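Local coordinates for protein alpha-L-arabinofuranosidase B (Aspergillus kawachii, PDB 6SXT) that hydrolyses terminal non-reducing alpha-L-arabinofuranose residues from arabinoxylan, arabinan and related plant polysaccharides, using a catalytic domain joined to an arabinose-binding domain, at residues I108-T113 with Q287-E292; G379-Q384 with R436-P441; G95-G100 with G458-F463; Q87-G92 with R131-T136; L251-S256 with P300-E305. All coordinates share one frame; numbering follows the deposited sequence. Where two conformers were deposited one is given.

Two domains of one chain share these five contacts. Contacts 1, 4 and 5 belong to the catalytic domain, contact 2 to the arabinose-binding domain, and contact 3 joins the two. Contacts 1 and 5 reach the same large antiparallel sheet, strand 288-296 leading on into helix 302-315, yet their centres are about 24 Å apart. Along the chain, contact 3 closes a loop of more than 350 residues that encloses contacts 1, 2 and 5 and crosses contact 4. Contacts 1 and 2, about 13 Å between centres, touch where Ile-108 packs on Arg-436; contacts 3 and 4 touch at Gly-100 and Pro-90. Contact 3 and the touch of contacts 1 and 2 thus mark two places where the domains pack together.

Contact 1: residues I108-T113 with Q287-E292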
# COMPACT_ATOMS: atom_id res chain seq x y z
N ILE A 108 4.86 -2.08 7.58
CA ILE A 108 6.03 -1.16 7.53
C ILE A 108 6.31 -0.65 6.12
O ILE A 108 7.38 -0.06 5.92
CB ILE A 108 7.29 -1.80 8.14
CG1 ILE A 108 7.74 -3.10 7.45
CG2 ILE A 108 7.06 -2.02 9.62
CD1 ILE A 108 9.10 -3.60 7.81
N GLY A 109 5.40 -0.83 5.17
CA GLY A 109 5.68 -0.35 3.82
C GLY A 109 5.42 1.13 3.62
O GLY A 109 5.83 1.66 2.58
N ALA A 110 4.78 1.82 4.56
CA ALA A 110 4.37 3.22 4.36
C ALA A 110 4.67 4.05 5.60
O ALA A 110 3.77 4.66 6.18
CB ALA A 110 2.93 3.29 3.97
N PRO A 111 5.93 4.17 5.98
CA PRO A 111 6.30 5.04 7.10
C PRO A 111 6.08 6.50 6.71
O PRO A 111 6.41 6.93 5.59
CB PRO A 111 7.78 4.78 7.34
CG PRO A 111 8.29 4.35 5.94
CD PRO A 111 7.14 3.56 5.35
N VAL A 112 5.60 7.27 7.65
CA VAL A 112 5.40 8.73 7.55
C VAL A 112 5.77 9.35 8.89
O VAL A 112 5.93 8.61 9.88
CB VAL A 112 3.96 9.09 7.17
CG1 VAL A 112 3.65 8.63 5.75
CG2 VAL A 112 2.98 8.55 8.21
N THR A 113 5.79 10.67 8.92
CA THR A 113 5.65 11.40 10.17
C THR A 113 4.41 12.26 10.06
O THR A 113 4.10 12.77 8.95
CB THR A 113 6.88 12.20 10.61
OG1 THR A 113 7.23 13.12 9.56
CG2 THR A 113 8.04 11.30 10.97
N GLN A 287 -2.35 -1.44 -6.92
CA GLN A 287 -1.52 -1.10 -5.77
C GLN A 287 -1.80 0.34 -5.37
O GLN A 287 -2.22 1.15 -6.19
CB GLN A 287 -0.03 -1.35 -6.06
CG GLN A 287 0.53 -0.45 -7.13
CD GLN A 287 1.92 -0.84 -7.60
OE1 GLN A 287 2.36 -1.97 -7.31
NE2 GLN A 287 2.64 0.07 -8.27
N GLY A 288 -1.47 0.66 -4.11
CA GLY A 288 -1.68 2.01 -3.57
C GLY A 288 -1.42 2.02 -2.09
O GLY A 288 -1.16 0.97 -1.51
N THR A 289 -1.44 3.20 -1.51
CA THR A 289 -1.22 3.34 -0.08
C THR A 289 -2.33 4.19 0.51
O THR A 289 -2.59 5.30 0.00
CB THR A 289 0.11 4.04 0.23
OG1 THR A 289 1.18 3.24 -0.28
CG2 THR A 289 0.33 4.22 1.72
N PHE A 290 -2.89 3.70 1.60
CA PHE A 290 -3.97 4.37 2.35
C PHE A 290 -3.45 4.79 3.71
O PHE A 290 -2.85 3.96 4.44
CB PHE A 290 -5.14 3.40 2.52
CG PHE A 290 -6.30 3.87 3.34
CD1 PHE A 290 -7.40 4.46 2.75
CD2 PHE A 290 -6.34 3.65 4.71
CE1 PHE A 290 -8.52 4.82 3.46
CE2 PHE A 290 -7.45 4.04 5.45
CZ PHE A 290 -8.55 4.62 4.82
N TYR A 291 -3.66 6.06 4.07
CA TYR A 291 -3.24 6.55 5.41
C TYR A 291 -4.46 6.76 6.32
O TYR A 291 -4.38 6.47 7.53
CB TYR A 291 -2.48 7.88 5.23
CG TYR A 291 -1.19 7.70 4.47
CD1 TYR A 291 -0.07 7.09 5.01
CD2 TYR A 291 -1.07 8.16 3.17
CE1 TYR A 291 1.11 6.94 4.31
CE2 TYR A 291 0.10 8.00 2.47
CZ TYR A 291 1.19 7.41 3.02
OH TYR A 291 2.37 7.29 2.32
N GLU A 292 -5.53 7.36 5.82
CA GLU A 292 -6.74 7.64 6.60
C GLU A 292 -7.90 7.83 5.64
O GLU A 292 -7.67 8.20 4.47
CB GLU A 292 -6.59 8.88 7.50
CG GLU A 292 -6.33 10.18 6.74
CD GLU A 292 -6.17 11.39 7.66
OE1 GLU A 292 -5.11 11.46 8.28
OE2 GLU A 292 -7.14 12.16 7.80
O HOH W 1 4.79 6.29 3.15
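The ring of Tyr-291 has the carbonyl oxygen of Ala-110 at its edge, close to the ring plane, with CE1 4.0 Å from that O. A water also sits in the plane, near the hydroxyl. Over one face lies the methyl CG2 of Thr-289, two residues back on the same strand and 3.5 Å above the plane toward the rim, while Phe-227 packs its ring nearby at an inclined angle. This is an interior contact of the beta-sandwich of the catalytic domain: strands 111-114 and 288-296 both pair with strand 117-124, so side chains meet here without any direct backbone bonding.

Tyr-291 holds CG anti to its own carbonyl carbon (chi1 -65°), which swings the ring toward Val-112. The valine methyl CG1 approaches obliquely and comes within 3.4 Å of Tyr-291 CE1, a snug fit. Ala-110 CB completes the apolar patch, 3.6 Å from Thr-289 CG2. The polar ends are met elsewhere, Thr-289 OG1 by His-155 and the tyrosine hydroxyl by Arg-226. That hydroxyl, Tyr-291 OH, is also hydrogen-bonded to the water at 2.7 Å, and the water donates to Pro-111 O.

Contact 2: residues G379-Q384 with R436-P441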
# COMPACT_ATOMS: atom_id res chain seq x y z
N GLY A 379 17.97 3.66 -5.42
CA GLY A 379 16.83 2.84 -5.80
C GLY A 379 16.13 3.37 -7.02
O GLY A 379 15.79 4.59 -7.11
N LEU A 380 15.85 2.48 -7.93
CA LEU A 380 15.28 2.87 -9.23
C LEU A 380 13.87 3.42 -9.04
O LEU A 380 13.47 4.24 -9.90
CB LEU A 380 15.31 1.68 -10.18
CG LEU A 380 16.73 1.26 -10.63
CD1 LEU A 380 16.66 0.01 -11.39
CD2 LEU A 380 17.35 2.36 -11.50
N ALA A 381 13.09 2.90 -8.09
CA ALA A 381 11.71 3.42 -7.87
C ALA A 381 11.56 4.27 -6.62
O ALA A 381 10.47 4.85 -6.43
CB ALA A 381 10.75 2.27 -7.82
N ASN A 382 12.58 4.35 -5.80
CA ASN A 382 12.50 5.11 -4.54
C ASN A 382 13.91 5.53 -4.15
O ASN A 382 14.73 4.63 -3.93
CB ASN A 382 11.80 4.34 -3.43
CG ASN A 382 11.63 5.26 -2.24
OD1 ASN A 382 12.59 5.62 -1.58
ND2 ASN A 382 10.38 5.67 -1.98
N SER A 383 14.15 6.82 -4.08
CA SER A 383 15.53 7.32 -3.89
C SER A 383 16.06 7.12 -2.46
O SER A 383 17.24 7.32 -2.26
CB SER A 383 15.61 8.78 -4.29
OG SER A 383 14.85 9.51 -3.37
N GLN A 384 15.25 6.71 -1.46
CA GLN A 384 15.75 6.34 -0.12
C GLN A 384 16.30 4.92 -0.12
O GLN A 384 17.10 4.58 0.70
CB GLN A 384 14.63 6.23 0.95
CG GLN A 384 13.84 7.45 1.24
CD GLN A 384 13.09 7.17 2.53
OE1 GLN A 384 13.66 6.67 3.50
NE2 GLN A 384 11.81 7.47 2.43
N ARG A 436 14.28 -5.55 2.15
CA ARG A 436 12.82 -5.65 1.98
C ARG A 436 12.43 -5.14 0.60
O ARG A 436 12.88 -4.10 0.21
CB ARG A 436 12.15 -4.79 3.06
CG ARG A 436 10.65 -5.00 3.17
CD ARG A 436 10.01 -4.24 4.32
NE ARG A 436 10.15 -2.83 4.07
CZ ARG A 436 11.02 -1.99 4.67
NH1 ARG A 436 11.84 -2.41 5.62
NH2 ARG A 436 11.10 -0.72 4.29
N SER A 437 11.56 -5.84 -0.10
CA SER A 437 11.02 -5.37 -1.38
C SER A 437 10.28 -4.06 -1.15
O SER A 437 9.40 -4.03 -0.29
CB SER A 437 10.16 -6.38 -2.02
OG SER A 437 9.43 -5.83 -3.12
N TRP A 438 10.60 -3.01 -1.90
CA TRP A 438 9.80 -1.77 -1.84
C TRP A 438 8.40 -2.03 -2.35
O TRP A 438 7.42 -1.55 -1.74
CB TRP A 438 10.47 -0.68 -2.67
CG TRP A 438 9.66 0.57 -2.68
CD1 TRP A 438 9.63 1.54 -1.71
CD2 TRP A 438 8.65 0.92 -3.62
NE1 TRP A 438 8.68 2.47 -2.01
CE2 TRP A 438 8.06 2.12 -3.17
CE3 TRP A 438 8.17 0.32 -4.78
CZ2 TRP A 438 7.01 2.73 -3.85
CZ3 TRP A 438 7.15 0.93 -5.47
CH2 TRP A 438 6.54 2.09 -4.99
N SER A 439 8.23 -2.77 -3.45
CA SER A 439 6.91 -2.87 -4.08
C SER A 439 6.04 -3.92 -3.35
O SER A 439 4.81 -3.80 -3.38
CB SER A 439 7.03 -3.16 -5.54
OG SER A 439 7.68 -4.39 -5.76
N TYR A 440 6.65 -4.91 -2.71
CA TYR A 440 5.96 -5.96 -1.94
C TYR A 440 6.61 -6.06 -0.58
O TYR A 440 7.43 -6.94 -0.31
CB TYR A 440 5.99 -7.33 -2.64
CG TYR A 440 5.10 -7.50 -3.82
CD1 TYR A 440 5.41 -6.90 -5.04
CD2 TYR A 440 3.93 -8.27 -3.72
CE1 TYR A 440 4.61 -7.11 -6.16
CE2 TYR A 440 3.12 -8.44 -4.82
CZ TYR A 440 3.49 -7.92 -6.03
OH TYR A 440 2.69 -8.14 -7.13
N PRO A 441 6.31 -5.11 0.35
CA PRO A 441 7.03 -5.06 1.60
C PRO A 441 6.78 -6.16 2.62
O PRO A 441 7.45 -6.20 3.64
CB PRO A 441 6.68 -3.68 2.17
CG PRO A 441 5.33 -3.39 1.54
CD PRO A 441 5.42 -3.95 0.12
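Asn-382 and Trp-438 both carry CG anti to the backbone nitrogen (chi1 -174° and 178°), and these two reaching conformations send the side chains across the gap at about a right angle to each other. The asparagine CB arrives over one face of the indole as a CH-pi contact, 4.1 Å from the centroid of the five-membered ring of Trp-438 and 21° off its normal. Beyond it the amide is tilted by about 35° from the indole plane, and Asn-382 ND2 stands 3.6 Å from Trp-438 NE1. Both nitrogens are donors, so this proximity is packing. Ala-381 CB adds a looser apolar touch at 4.4 Å from Trp-438 CE3, farther along the ring system.

Within the beta-trefoil fold of the arabinose-binding domain, the contact joins the loop between strands 374-378 and 386-390 to the chain leaving strand 433-437. Each side has its own turn. Asn-382 OD1 accepts from Gln-384 N at 2.9 Å in an Asx turn, which fixes the rotation of the amide, and Ser-437 OG accepts from Tyr-440 N at 3.0 Å in an ST motif. Trp-438 also meets the catalytic domain, where Phe-123 packs against it edge-to-face and the His-155 ring lies close by. Next along the chain, Ser-439 OG is hydrogen-bonded to NE2 of His-400, a substrate-binding residue.

Contact 3: residues G95-G100 with G458-F463; sequences GPDTDG and GGVQTF
A domain-to-domain surface contact is made here by two loops: residues 95-100 of the catalytic domain carry a type II beta-turn, and Val-460 projects toward it from the loop that follows strand 451-455 in the beta-trefoil arabinose-binding domain. The turn runs from Asp-97 to Gly-100 and is closed by Gly-100 N donating to Asp-97 O at 2.9 Å, with Asp-99 at its third position in a left-handed conformation (phi 63°). A second bond, from Gly-95 N to Gly-100 O at 2.8 Å, draws the ends of the segment together into a compact knob.

Val-460 is the single residue of 458-463 that does appreciable touching, and both of its methyls are used. Their fork meets the carbonyl oxygen of Pro-96, with Val-460 CG2 3.6 Å from Pro-96 O and CG1 nearly as close. The rotamer (chi1 -58°) places CG1 anti to the carbonyl carbon, and this branch also lies alongside the backbone at Asp-97 and Thr-98, 4.0 Å from Thr-98 N. No hydrogen bond joins the two segments directly; they meet in van der Waals contact over a small area.

Behind Val-460, the trefoil loop packs on itself and its neighbours: Phe-463 stacks on Tyr-453 and touches Phe-403, a substrate-binding residue, while Gln-461 CB lies over one face of the Phe-463 ring. Across the gap, Asn-103 holds Asp-97 OD2, and Asp-97 OD1 uses its anti lone pair to accept from Thr-98 N at 2.8 Å, with an N-H...O angle of 157°.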
# COMPACT_ATOMS: atom_id res chain seq x y z
N GLY A 95 -8.38 -13.87 -4.84
CA GLY A 95 -7.09 -13.32 -4.42
C GLY A 95 -6.04 -14.42 -4.38
O GLY A 95 -6.33 -15.62 -4.57
N PRO A 96 -4.78 -14.06 -4.09
CA PRO A 96 -3.67 -15.00 -4.13
C PRO A 96 -3.35 -15.73 -2.84
O PRO A 96 -2.39 -16.50 -2.79
CB PRO A 96 -2.49 -14.09 -4.50
CG PRO A 96 -2.83 -12.78 -3.80
CD PRO A 96 -4.33 -12.67 -3.94
N ASP A 97 -4.13 -15.45 -1.78
CA ASP A 97 -3.86 -15.96 -0.44
C ASP A 97 -4.69 -17.22 -0.22
O ASP A 97 -5.45 -17.65 -1.15
CB ASP A 97 -4.11 -14.90 0.65
CG ASP A 97 -3.13 -14.94 1.77
OD1 ASP A 97 -2.94 -16.02 2.38
OD2 ASP A 97 -2.55 -13.86 2.11
N THR A 98 -4.57 -17.77 0.96
CA THR A 98 -5.29 -19.01 1.36
C THR A 98 -6.77 -18.90 1.02
O THR A 98 -7.42 -17.90 1.36
CB THR A 98 -5.08 -19.30 2.85
OG1 THR A 98 -3.67 -19.42 3.01
CG2 THR A 98 -5.75 -20.58 3.32
N ASP A 99 -7.30 -19.92 0.31
CA ASP A 99 -8.73 -20.05 -0.01
C ASP A 99 -9.19 -18.88 -0.89
O ASP A 99 -10.38 -18.62 -0.90
CB ASP A 99 -9.56 -20.17 1.25
CG ASP A 99 -9.33 -21.49 1.98
OD1 ASP A 99 -8.87 -22.43 1.32
OD2 ASP A 99 -9.48 -21.51 3.18
N GLY A 100 -8.29 -18.21 -1.62
CA GLY A 100 -8.62 -17.10 -2.52
C GLY A 100 -8.88 -15.79 -1.79
O GLY A 100 -9.37 -14.85 -2.44
N GLY A 458 6.08 -17.00 6.10
CA GLY A 458 4.83 -17.72 5.85
C GLY A 458 4.14 -17.20 4.62
O GLY A 458 4.23 -16.01 4.31
N GLY A 459 3.49 -18.09 3.90
CA GLY A 459 2.78 -17.72 2.67
C GLY A 459 2.50 -18.92 1.81
O GLY A 459 2.80 -20.06 2.22
N VAL A 460 1.94 -18.66 0.66
CA VAL A 460 1.46 -19.75 -0.22
C VAL A 460 2.62 -20.34 -1.03
O VAL A 460 2.37 -21.43 -1.62
CB VAL A 460 0.30 -19.30 -1.10
CG1 VAL A 460 -0.87 -18.81 -0.27
CG2 VAL A 460 0.70 -18.27 -2.15
N GLN A 461 3.76 -19.68 -1.16
CA GLN A 461 4.88 -20.26 -1.97
C GLN A 461 5.66 -21.19 -1.05
O GLN A 461 5.86 -20.93 0.15
CB GLN A 461 5.72 -19.16 -2.61
CG GLN A 461 5.01 -18.46 -3.77
CD GLN A 461 4.17 -17.28 -3.38
OE1 GLN A 461 3.25 -16.89 -4.11
NE2 GLN A 461 4.48 -16.71 -2.23
N THR A 462 6.31 -22.23 -1.63
CA THR A 462 7.15 -23.12 -0.80
C THR A 462 8.30 -22.32 -0.17
O THR A 462 8.63 -22.60 0.98
CB THR A 462 7.67 -24.31 -1.62
OG1 THR A 462 8.37 -23.73 -2.72
CG2 THR A 462 6.54 -25.21 -2.03
N PHE A 463 8.83 -21.31 -0.86
CA PHE A 463 10.00 -20.54 -0.38
C PHE A 463 9.56 -19.44 0.62
O PHE A 463 10.43 -18.72 1.09
CB PHE A 463 10.75 -19.90 -1.54
CG PHE A 463 9.90 -19.19 -2.56
CD1 PHE A 463 9.45 -17.89 -2.34
CD2 PHE A 463 9.54 -19.81 -3.75
CE1 PHE A 463 8.71 -17.24 -3.31
CE2 PHE A 463 8.76 -19.17 -4.70
CZ PHE A 463 8.36 -17.86 -4.50

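Contact 4: residues Q87-G92 with R131-T136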
# COMPACT_ATOMS: atom_id res chain seq x y z
N GLN A 87 -9.29 -8.92 6.30
CA GLN A 87 -8.72 -9.55 5.09
C GLN A 87 -9.84 -9.80 4.08
O GLN A 87 -10.83 -10.44 4.43
CB GLN A 87 -8.01 -10.84 5.47
CG GLN A 87 -7.11 -11.40 4.39
CD GLN A 87 -6.31 -12.59 4.89
OE1 GLN A 87 -6.44 -13.01 6.07
NE2 GLN A 87 -5.42 -13.12 4.06
N ALA A 88 -9.71 -9.29 2.86
CA ALA A 88 -10.81 -9.35 1.90
C ALA A 88 -10.94 -10.79 1.40
O ALA A 88 -9.97 -11.49 1.06
CB ALA A 88 -10.62 -8.41 0.77
N PRO A 89 -12.22 -11.22 1.25
CA PRO A 89 -12.49 -12.57 0.77
C PRO A 89 -12.51 -12.69 -0.74
O PRO A 89 -12.71 -11.74 -1.48
CB PRO A 89 -13.91 -12.78 1.32
CG PRO A 89 -14.56 -11.43 1.22
CD PRO A 89 -13.43 -10.48 1.62
N PRO A 90 -12.46 -13.94 -1.24
CA PRO A 90 -12.65 -14.15 -2.67
C PRO A 90 -14.04 -13.67 -3.11
O PRO A 90 -15.01 -13.71 -2.34
CB PRO A 90 -12.51 -15.70 -2.77
CG PRO A 90 -12.94 -16.19 -1.46
CD PRO A 90 -12.37 -15.18 -0.46
N GLY A 91 -14.13 -13.26 -4.36
CA GLY A 91 -15.40 -12.83 -4.95
C GLY A 91 -15.48 -13.26 -6.40
O GLY A 91 -15.08 -14.42 -6.73
N GLY A 92 -15.86 -12.35 -7.29
CA GLY A 92 -15.80 -12.58 -8.74
C GLY A 92 -14.43 -13.03 -9.16
O GLY A 92 -14.31 -13.93 -10.01
N ARG A 131 -11.86 -5.54 3.46
CA ARG A 131 -13.31 -5.44 3.19
C ARG A 131 -14.12 -5.57 4.44
O ARG A 131 -13.63 -6.19 5.43
CB ARG A 131 -13.70 -6.54 2.19
CG ARG A 131 -15.04 -6.41 1.54
CD ARG A 131 -15.16 -7.30 0.29
NE ARG A 131 -16.26 -6.86 -0.50
CZ ARG A 131 -16.26 -6.71 -1.80
NH1 ARG A 131 -15.21 -7.10 -2.52
NH2 ARG A 131 -17.29 -6.17 -2.40
N ASN A 132 -15.34 -5.06 4.38
CA ASN A 132 -16.38 -5.36 5.40
C ASN A 132 -17.69 -5.49 4.63
O ASN A 132 -18.15 -4.48 4.13
CB ASN A 132 -16.47 -4.33 6.51
CG ASN A 132 -17.42 -4.78 7.61
OD1 ASN A 132 -18.45 -5.37 7.33
ND2 ASN A 132 -17.05 -4.55 8.85
N ASN A 133 -18.18 -6.72 4.48
CA ASN A 133 -19.46 -6.98 3.78
C ASN A 133 -20.66 -6.97 4.74
O ASN A 133 -21.78 -7.22 4.24
CB ASN A 133 -19.37 -8.28 3.01
CG ASN A 133 -18.53 -8.14 1.76
OD1 ASN A 133 -18.45 -7.07 1.16
ND2 ASN A 133 -17.90 -9.23 1.33
N GLU A 134 -20.46 -6.73 6.01
CA GLU A 134 -21.55 -6.67 7.02
C GLU A 134 -21.62 -5.29 7.68
O GLU A 134 -21.63 -5.19 8.90
CB GLU A 134 -21.33 -7.79 8.02
CG GLU A 134 -21.36 -9.16 7.35
CD GLU A 134 -21.08 -10.36 8.26
OE1 GLU A 134 -20.79 -10.16 9.46
OE2 GLU A 134 -21.15 -11.50 7.75
N ALA A 135 -21.45 -4.25 6.88
CA ALA A 135 -21.32 -2.88 7.38
C ALA A 135 -22.67 -2.33 7.75
O ALA A 135 -23.68 -2.73 7.14
CB ALA A 135 -20.66 -2.00 6.33
N THR A 136 -22.70 -1.50 8.76
CA THR A 136 -23.97 -0.87 9.16
C THR A 136 -23.82 0.64 9.16
O THR A 136 -22.73 1.20 9.40
CB THR A 136 -24.46 -1.54 10.44
OG1 THR A 136 -23.47 -1.24 11.39
CG2 THR A 136 -24.57 -3.04 10.34
O HOH W 2 -13.55 -8.98 4.82
O HOH W 3 -13.16 -9.03 -1.68
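The pyrrolidine ring of Pro-89 lies across the aliphatic part of Arg-131 at about a right angle, with Pro-89 CD 3.9 Å from Arg-131 CD. In the arginine, CG lies anti to the backbone N (chi1 -166°) and the chain stays extended to NE, offering a straight run of methylenes to the proline. At its root, Arg-131 CB meets Ala-88 CB at 3.9 Å. Asn-133 comes in more slantwise, its ND2 4.0 Å from Pro-89 CG.

In the fold, residues 86-87 and 130-132 are adjacent antiparallel strands of a small four-stranded sheet in the catalytic domain, and the contact lies where the two chains part at the end of that pairing. There two waters bridge the segments: one donates to both Gln-87 O and Arg-131 O, the other donates to Pro-89 O and accepts from Arg-131 NH1 at 2.9 Å. The guanidinium is gripped from several directions. Its NE donates to Asn-133 OD1 at 2.8 Å, meeting the C=O at 114°, and Asn-133 ND2 is hydrogen-bonded to Ser-171 OG. Arg-131 NH2 donates to the carbonyl oxygens of Glu-168 and of Gly-280, a substrate-binding residue, an arrangement consistent with a second-shell role for Arg-131 beside the active site.

Contact 5: residues L251-S256 with P300-E305. With EDO (1,2-ethanediol), chain P.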
# COMPACT_ATOMS: atom_id res chain seq x y z
N LEU A 251 -8.83 21.99 -1.27
CA LEU A 251 -9.50 21.13 -2.27
C LEU A 251 -9.90 21.96 -3.48
O LEU A 251 -10.39 23.10 -3.31
CB LEU A 251 -10.75 20.51 -1.66
CG LEU A 251 -10.49 19.42 -0.63
CD1 LEU A 251 -11.71 19.18 0.25
CD2 LEU A 251 -10.05 18.12 -1.25
N SER A 252 -9.73 21.38 -4.64
CA SER A 252 -10.31 21.90 -5.91
C SER A 252 -11.34 20.89 -6.38
O SER A 252 -11.20 19.66 -6.09
CB SER A 252 -9.29 22.12 -6.92
OG SER A 252 -8.41 23.16 -6.50
N THR A 253 -12.37 21.35 -7.07
CA THR A 253 -13.43 20.47 -7.55
C THR A 253 -13.14 20.10 -9.00
O THR A 253 -13.02 21.01 -9.85
CB THR A 253 -14.80 21.11 -7.34
OG1 THR A 253 -14.97 21.33 -5.95
CG2 THR A 253 -15.89 20.23 -7.91
N TYR A 254 -13.01 18.83 -9.29
CA TYR A 254 -12.72 18.42 -10.68
C TYR A 254 -13.95 17.82 -11.35
O TYR A 254 -13.97 17.82 -12.61
CB TYR A 254 -11.46 17.57 -10.72
CG TYR A 254 -10.29 18.34 -10.19
CD1 TYR A 254 -9.83 19.45 -10.87
CD2 TYR A 254 -9.65 17.96 -9.02
CE1 TYR A 254 -8.76 20.18 -10.40
CE2 TYR A 254 -8.58 18.70 -8.53
CZ TYR A 254 -8.13 19.80 -9.23
OH TYR A 254 -7.06 20.56 -8.84
N TYR A 255 -14.95 17.43 -10.62
CA TYR A 255 -16.29 17.14 -11.17
C TYR A 255 -17.29 17.48 -10.11
O TYR A 255 -17.13 17.18 -8.92
CB TYR A 255 -16.50 15.67 -11.61
CG TYR A 255 -17.86 15.50 -12.23
CD1 TYR A 255 -18.08 16.10 -13.46
CD2 TYR A 255 -18.93 15.03 -11.49
CE1 TYR A 255 -19.36 16.12 -13.98
CE2 TYR A 255 -20.23 15.04 -11.99
CZ TYR A 255 -20.44 15.61 -13.25
OH TYR A 255 -21.72 15.69 -13.74
N SER A 256 -18.44 18.01 -10.54
CA SER A 256 -19.61 18.19 -9.66
C SER A 256 -20.85 18.30 -10.53
O SER A 256 -20.86 19.12 -11.43
CB SER A 256 -19.53 19.41 -8.81
OG SER A 256 -20.72 19.55 -8.05
N PRO A 300 -21.87 15.74 2.11
CA PRO A 300 -21.20 16.83 2.81
C PRO A 300 -21.14 18.10 1.97
O PRO A 300 -20.98 18.03 0.75
CB PRO A 300 -19.77 16.32 3.00
CG PRO A 300 -19.91 14.83 2.95
CD PRO A 300 -20.99 14.59 1.90
N SER A 301 -21.27 19.22 2.67
CA SER A 301 -21.06 20.54 2.03
C SER A 301 -19.60 20.69 1.63
O SER A 301 -18.69 20.10 2.22
CB SER A 301 -21.48 21.66 2.90
OG SER A 301 -20.65 21.79 4.06
N ASP A 302 -19.35 21.55 0.63
CA ASP A 302 -17.98 21.92 0.29
C ASP A 302 -17.29 22.49 1.54
O ASP A 302 -16.08 22.21 1.72
CB ASP A 302 -17.84 22.92 -0.87
CG ASP A 302 -18.13 22.36 -2.25
OD1 ASP A 302 -18.57 21.16 -2.34
OD2 ASP A 302 -17.88 23.08 -3.22
N ASP A 303 -18.01 23.29 2.33
CA ASP A 303 -17.43 23.94 3.53
C ASP A 303 -16.94 22.86 4.50
O ASP A 303 -15.84 23.01 5.05
CB ASP A 303 -18.45 24.81 4.25
CG ASP A 303 -17.84 25.63 5.38
OD1 ASP A 303 -17.03 26.53 5.08
OD2 ASP A 303 -18.20 25.36 6.55
N THR A 304 -17.74 21.84 4.72
CA THR A 304 -17.37 20.76 5.68
C THR A 304 -16.09 20.11 5.17
O THR A 304 -15.15 19.94 5.93
CB THR A 304 -18.49 19.75 5.79
OG1 THR A 304 -19.61 20.39 6.43
CG2 THR A 304 -18.12 18.49 6.52
N GLU A 305 -16.06 19.73 3.90
CA GLU A 305 -14.84 19.13 3.33
C GLU A 305 -13.64 20.06 3.41
O GLU A 305 -12.53 19.61 3.68
CB GLU A 305 -15.10 18.73 1.89
CG GLU A 305 -16.04 17.55 1.80
CD GLU A 305 -16.44 17.28 0.36
OE1 GLU A 305 -16.58 18.28 -0.41
OE2 GLU A 305 -16.59 16.09 -0.00
C1 EDO P . -14.48 17.92 -16.67
O1 EDO P . -14.09 17.68 -18.03
C2 EDO P . -15.19 16.86 -15.85
O2 EDO P . -14.52 16.17 -14.70
O HOH W 4 -17.65 20.43 -4.97
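Apolar contact between the segments rests on Leu-251 and Glu-305, whose side chains cross at about a right angle. In Leu-251, CG is anti to the carbonyl carbon (chi1 -72°), beside the backbone N, and the methyl CD1 does the touching: it sits 3.8 Å from Glu-305 CB and 3.6 Å from Glu-305 O, against the first turn of the helix. The same side chain reaches on to Asn-306 and Gln-309.

Water-mediated contact comes next. A single water is hydrogen-bonded to Thr-253 OG1 at 3.0 Å and donates to Asp-302 OD1 at 2.9 Å, spanning two side chains that stand too far apart to bond directly.

These links lay the start of helix 302-315 against strand 250-257 of the large antiparallel sheet in the catalytic beta-sandwich. The strand is interrupted by a classic beta bulge, in which Tyr-254 and Tyr-255 both face Ile-241. At the helix start, Ser-301 occupies the N-cap position; its OG shares a hydrogen bond of 2.9 Å with Thr-304 OG1, and Glu-305 N donates to Ser-301 O.

Charge interactions tie the two sides together through neighbouring strands. Lys-233 forms salt bridges with both Asp-302 and Glu-305, and Arg-242 bonds to Glu-305 and to Thr-253 OG1, so both acids are probably stabilised in ionised form.

Solvent-derived contact is separate: a 1,2-ethanediol, probably from the crystallisation liquor, has its O2 near the plane at the edge of the Tyr-255 ring, 2.7 Å from Tyr-254 O.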